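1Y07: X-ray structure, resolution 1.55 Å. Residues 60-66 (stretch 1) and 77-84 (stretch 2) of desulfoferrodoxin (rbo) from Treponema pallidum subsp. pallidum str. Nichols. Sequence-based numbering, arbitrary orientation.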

ATOM      1  N   GLU B  60      -8.103   1.694 -15.756  1.00 17.70           N
ATOM      2  CA  GLU B  60      -7.995   2.831 -14.855  1.00 18.26           C
ATOM      3  C   GLU B  60      -9.244   2.969 -13.976  1.00 17.74           C
ATOM      4  O   GLU B  60     -10.394   2.724 -14.393  1.00 19.26           O
ATOM      5  N   VAL B  61      -8.997   3.423 -12.753  1.00 17.61           N
ATOM      6  CA  VAL B  61     -10.030   3.549 -11.725  1.00 16.98           C
ATOM      7  C   VAL B  61      -9.882   4.932 -11.167  1.00 16.25           C
ATOM      8  O   VAL B  61      -8.847   5.251 -10.560  1.00 15.56           O
ATOM      9  N   LYS B  62     -10.876   5.779 -11.369  1.00 15.48           N
ATOM     10  CA  LYS B  62     -10.877   7.127 -10.836  1.00 15.23           C
ATOM     11  C   LYS B  62     -11.678   7.084  -9.568  1.00 15.48           C
ATOM     12  O   LYS B  62     -12.770   6.495  -9.539  1.00 16.75           O
ATOM     13  N   VAL B  63     -11.144   7.670  -8.517  1.00 15.77           N
ATOM     14  CA  VAL B  63     -11.859   7.760  -7.258  1.00 15.99           C
ATOM     15  C   VAL B  63     -12.159   9.212  -6.919  1.00 16.11           C
ATOM     16  O   VAL B  63     -11.273  10.017  -6.852  1.00 16.38           O
ATOM     17  N   LYS B  64     -13.434   9.543  -6.709  1.00 17.83           N
ATOM     18  CA  LYS B  64     -13.851  10.930  -6.431  1.00 18.84           C
ATOM     19  C   LYS B  64     -14.476  11.026  -5.030  1.00 18.88           C
ATOM     20  O   LYS B  64     -15.269  10.161  -4.676  1.00 19.48           O
ATOM     21  N   VAL B  65     -14.091  12.031  -4.244  1.00 19.00           N
ATOM     22  CA  VAL B  65     -14.530  12.116  -2.856  1.00 20.03           C
ATOM     23  C   VAL B  65     -15.488  13.266  -2.861  1.00 21.79           C
ATOM     24  O   VAL B  65     -15.097  14.438  -2.990  1.00 19.98           O
ATOM     25  N   GLY B  66     -16.750  12.861  -2.712  1.00 22.64           N
ATOM     26  CA  GLY B  66     -17.831  13.441  -3.419  1.00 24.30           C
ATOM     27  C   GLY B  66     -18.570  12.680  -4.515  1.00 24.92           C
ATOM     28  O   GLY B  66     -18.117  12.629  -5.667  1.00 25.78           O
ATOM     29  N   TYR B  77      -9.205  18.878   4.242  1.00 21.06           N
ATOM     30  CA  TYR B  77      -8.793  18.275   2.968  1.00 20.32           C
ATOM     31  C   TYR B  77      -8.871  16.745   2.994  1.00 19.18           C
ATOM     32  O   TYR B  77      -8.846  16.128   4.072  1.00 18.64           O
ATOM     33  N   ILE B  78      -8.946  16.146   1.807  1.00 18.18           N
ATOM     34  CA  ILE B  78      -8.732  14.686   1.654  1.00 17.06           C
ATOM     35  C   ILE B  78      -7.241  14.431   1.494  1.00 16.42           C
ATOM     36  O   ILE B  78      -6.596  14.897   0.549  1.00 17.54           O
ATOM     37  N   ALA B  79      -6.698  13.636   2.396  1.00 15.78           N
ATOM     38  CA  ALA B  79      -5.258  13.400   2.476  1.00 14.86           C
ATOM     39  C   ALA B  79      -4.794  12.372   1.476  1.00 13.91           C
ATOM     40  O   ALA B  79      -3.771  12.552   0.820  1.00 14.08           O
ATOM     41  N   TRP B  80      -5.554  11.299   1.351  1.00 13.97           N
ATOM     42  CA  TRP B  80      -5.148  10.169   0.522  1.00 14.06           C
ATOM     43  C   TRP B  80      -6.360   9.300   0.201  1.00 14.26           C
ATOM     44  O   TRP B  80      -7.412   9.392   0.865  1.00 13.86           O
ATOM     45  N   VAL B  81      -6.199   8.460  -0.807  1.00 13.79           N
ATOM     46  CA  VAL B  81      -7.161   7.453  -1.201  1.00 13.92           C
ATOM     47  C   VAL B  81      -6.376   6.150  -1.326  1.00 13.44           C
ATOM     48  O   VAL B  81      -5.260   6.140  -1.889  1.00 14.14           O
ATOM     49  N   CYS B  82      -6.944   5.092  -0.793  1.00 13.15           N
ATOM     50  CA  CYS B  82      -6.388   3.734  -0.861  1.00 13.42           C
ATOM     51  C   CYS B  82      -7.368   2.868  -1.670  1.00 14.60           C
ATOM     52  O   CYS B  82      -8.575   2.963  -1.487  1.00 15.36           O
ATOM     53  N   LEU B  83      -6.851   2.029  -2.545  1.00 13.80           N
ATOM     54  CA  LEU B  83      -7.630   1.126  -3.351  1.00 14.00           C
ATOM     55  C   LEU B  83      -7.229  -0.270  -3.040  1.00 14.46           C
ATOM     56  O   LEU B  83      -6.038  -0.599  -3.061  1.00 16.28           O
ATOM     57  N   LYS B  84      -8.203  -1.090  -2.677  1.00 13.69           N
ATOM     58  CA  LYS B  84      -7.957  -2.499  -2.584  1.00 13.73           C
ATOM     59  C   LYS B  84      -8.479  -3.126  -3.881  1.00 13.60           C
ATOM     60  O   LYS B  84      -9.583  -2.815  -4.291  1.00 14.52           O
TER

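What holds the middle of this contact together? The two strands face each other across a layer of aliphatic side chains, their axes 9.1 Å apart at closest approach, and at the centre lie Val63 and Val81. The CA atoms of Val63 and Val81 are 7.7 Å apart, too far for backbone pairing but suitably spaced for side chains to meet. Both valines point their CA-to-CB bonds toward the opposing strand, and both adopt the t rotamer (chi1 179° for Val63, 171° for Val81). The result is a close methyl-to-methyl contact, with CG1 of Val63 3.7 Å from CG1 of Val81.

How does the packing spread from this central pair? Each central valine also touches a second residue across the gap, so the side chains interlock rather than meeting in isolated pairs. CG2 of Val63 approaches CD1 of Leu83 at 4.2 Å, while CG2 of Val81 lies 4.3 Å from CG2 of Val65. These two contacts are looser than the central one, yet they link it to apolar groups further along the strands. The N-to-C directions differ by 137°, roughly antiparallel but splayed, and the pairing runs in opposite senses along the two chains.

What closes the apolar row at its ends? At one end Val61, also t (chi1 174°), places CG1 4.1 Å from both CD1 and CD2 of Leu83. The leucine, with chi1 t and chi2 p, also reaches Val63 through CD1. At the other end Val65, again t, brings CG1 to 3.7 Å from CD1 of Ile78, whose rotamer is m,m. All six of these residues are buried, and their CA-to-CB bonds all point toward the opposite stretch.

Where, then, are the polar groups? None of them enters the contact: no hydrogen bond joins the two stretches, and the 266 Å² buried between them comes entirely from the six apolar residues. Along stretch 1 the valines alternate with Glu60, Lys62 and Lys64, whose side chains stay clear of stretch 2; the CA-to-CB bond of Lys64 points away from it. On stretch 2, Cys82 likewise points away, and the side chain of Lys84 is out of reach. Although Lys84 is buried, its NZ is hydrogen-bonded elsewhere in the structure. Alternation thus gives stretch 1 an apolar face; in stretch 2 it is broken between Ile78 and Val81, where Ala79, at phi/psi -81/-43, and Trp80 both stay out of reach.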

ATOM      1  CB  GLU B  60      -7.720   4.137 -15.629  1.00 19.48           C
ATOM      2  CG  GLU B  60      -6.280   4.127 -16.148  1.00 23.82           C
ATOM      3  CD  GLU B  60      -5.701   5.484 -16.596  1.00 27.87           C
ATOM      4  OE1 GLU B  60      -6.448   6.259 -17.261  1.00 31.18           O
ATOM      5  OE2 GLU B  60      -4.459   5.744 -16.352  1.00 28.08           O
ATOM      6  CB  VAL B  61      -9.792   2.536 -10.585  1.00 17.14           C
ATOM      7  CG1 VAL B  61     -10.789   2.775  -9.431  1.00 18.96           C
ATOM      8  CG2 VAL B  61      -9.848   1.089 -11.078  1.00 17.42           C
ATOM      9  CB  LYS B  62     -11.514   8.086 -11.823  1.00 15.74           C
ATOM     10  CG  LYS B  62     -11.454   9.576 -11.468  1.00 17.25           C
ATOM     11  CD  LYS B  62     -12.363  10.375 -12.404  1.00 22.27           C
ATOM     12  CE  LYS B  62     -11.587  11.332 -13.309  1.00 24.27           C
ATOM     13  NZ  LYS B  62     -12.465  12.486 -13.723  1.00 27.06           N
ATOM     14  CB  VAL B  63     -11.090   7.149  -6.103  1.00 16.27           C
ATOM     15  CG1 VAL B  63     -11.904   7.322  -4.830  1.00 16.12           C
ATOM     16  CG2 VAL B  63     -10.770   5.651  -6.410  1.00 16.63           C
ATOM     17  CB  LYS B  64     -14.912  11.426  -7.423  1.00 20.25           C
ATOM     18  CG  LYS B  64     -14.729  11.092  -8.914  1.00 21.36           C
ATOM     19  CD  LYS B  64     -15.921  11.646  -9.701  1.00 24.67           C
ATOM     20  CE  LYS B  64     -15.843  13.143  -9.785  1.00 27.54           C
ATOM     21  NZ  LYS B  64     -14.455  13.601 -10.059  1.00 29.02           N
ATOM     22  CB  VAL B  65     -13.360  12.204  -1.845  1.00 20.28           C
ATOM     23  CG1 VAL B  65     -13.867  12.194  -0.374  1.00 19.79           C
ATOM     24  CG2 VAL B  65     -12.457  11.007  -2.057  1.00 20.64           C
ATOM     25  CB  TYR B  77      -7.356  18.707   2.647  1.00 21.20           C
ATOM     26  CG  TYR B  77      -6.358  18.378   3.729  1.00 21.37           C
ATOM     27  CD1 TYR B  77      -5.687  17.170   3.714  1.00 23.42           C
ATOM     28  CD2 TYR B  77      -6.099  19.252   4.783  1.00 21.17           C
ATOM     29  CE1 TYR B  77      -4.778  16.831   4.722  1.00 25.07           C
ATOM     30  CE2 TYR B  77      -5.190  18.919   5.804  1.00 22.18           C
ATOM     31  CZ  TYR B  77      -4.528  17.702   5.759  1.00 24.45           C
ATOM     32  OH  TYR B  77      -3.606  17.324   6.720  1.00 25.71           O
ATOM     33  CB  ILE B  78      -9.488  14.121   0.437  1.00 16.60           C
ATOM     34  CG1 ILE B  78     -10.982  14.484   0.487  1.00 17.23           C
ATOM     35  CG2 ILE B  78      -9.288  12.620   0.377  1.00 16.37           C
ATOM     36  CD1 ILE B  78     -11.638  14.206   1.842  1.00 18.86           C
ATOM     37  CB  ALA B  79      -4.914  12.946   3.828  1.00 15.18           C
ATOM     38  CB  TRP B  80      -3.984   9.365   1.173  1.00 14.18           C
ATOM     39  CG  TRP B  80      -4.200   8.891   2.618  1.00 15.75           C
ATOM     40  CD1 TRP B  80      -3.618   9.415   3.734  1.00 17.20           C
ATOM     41  CD2 TRP B  80      -5.014   7.795   3.076  1.00 14.45           C
ATOM     42  NE1 TRP B  80      -4.033   8.743   4.866  1.00 16.96           N
ATOM     43  CE2 TRP B  80      -4.894   7.745   4.501  1.00 16.12           C
ATOM     44  CE3 TRP B  80      -5.873   6.876   2.445  1.00 12.72           C
ATOM     45  CZ2 TRP B  80      -5.584   6.824   5.270  1.00 14.58           C
ATOM     46  CZ3 TRP B  80      -6.558   5.954   3.217  1.00 13.94           C
ATOM     47  CH2 TRP B  80      -6.387   5.914   4.605  1.00 12.33           C
ATOM     48  CB  VAL B  81      -7.842   7.787  -2.570  1.00 14.16           C
ATOM     49  CG1 VAL B  81      -8.674   6.624  -3.071  1.00 14.86           C
ATOM     50  CG2 VAL B  81      -8.660   9.080  -2.433  1.00 15.17           C
ATOM     51  CB  CYS B  82      -6.196   3.195   0.549  1.00 13.40           C
ATOM     52  SG  CYS B  82      -5.704   1.477   0.662  1.00 16.24           S
ATOM     53  CB  LEU B  83      -7.347   1.405  -4.824  1.00 14.56           C
ATOM     54  CG  LEU B  83      -8.387   0.955  -5.829  1.00 15.72           C
ATOM     55  CD1 LEU B  83      -9.668   1.631  -5.648  1.00 13.83           C
ATOM     56  CD2 LEU B  83      -7.798   1.111  -7.242  1.00 16.65           C
ATOM     57  CB  LYS B  84      -8.698  -3.132  -1.391  1.00 14.27           C
ATOM     58  CG  LYS B  84      -8.561  -4.656  -1.465  1.00 17.13           C
ATOM     59  CD  LYS B  84      -9.013  -5.372  -0.228  1.00 20.80           C
ATOM     60  CE  LYS B  84     -10.470  -5.413  -0.062  1.00 21.91           C
ATOM     61  NZ  LYS B  84     -10.788  -6.222   1.150  1.00 22.37           N
TER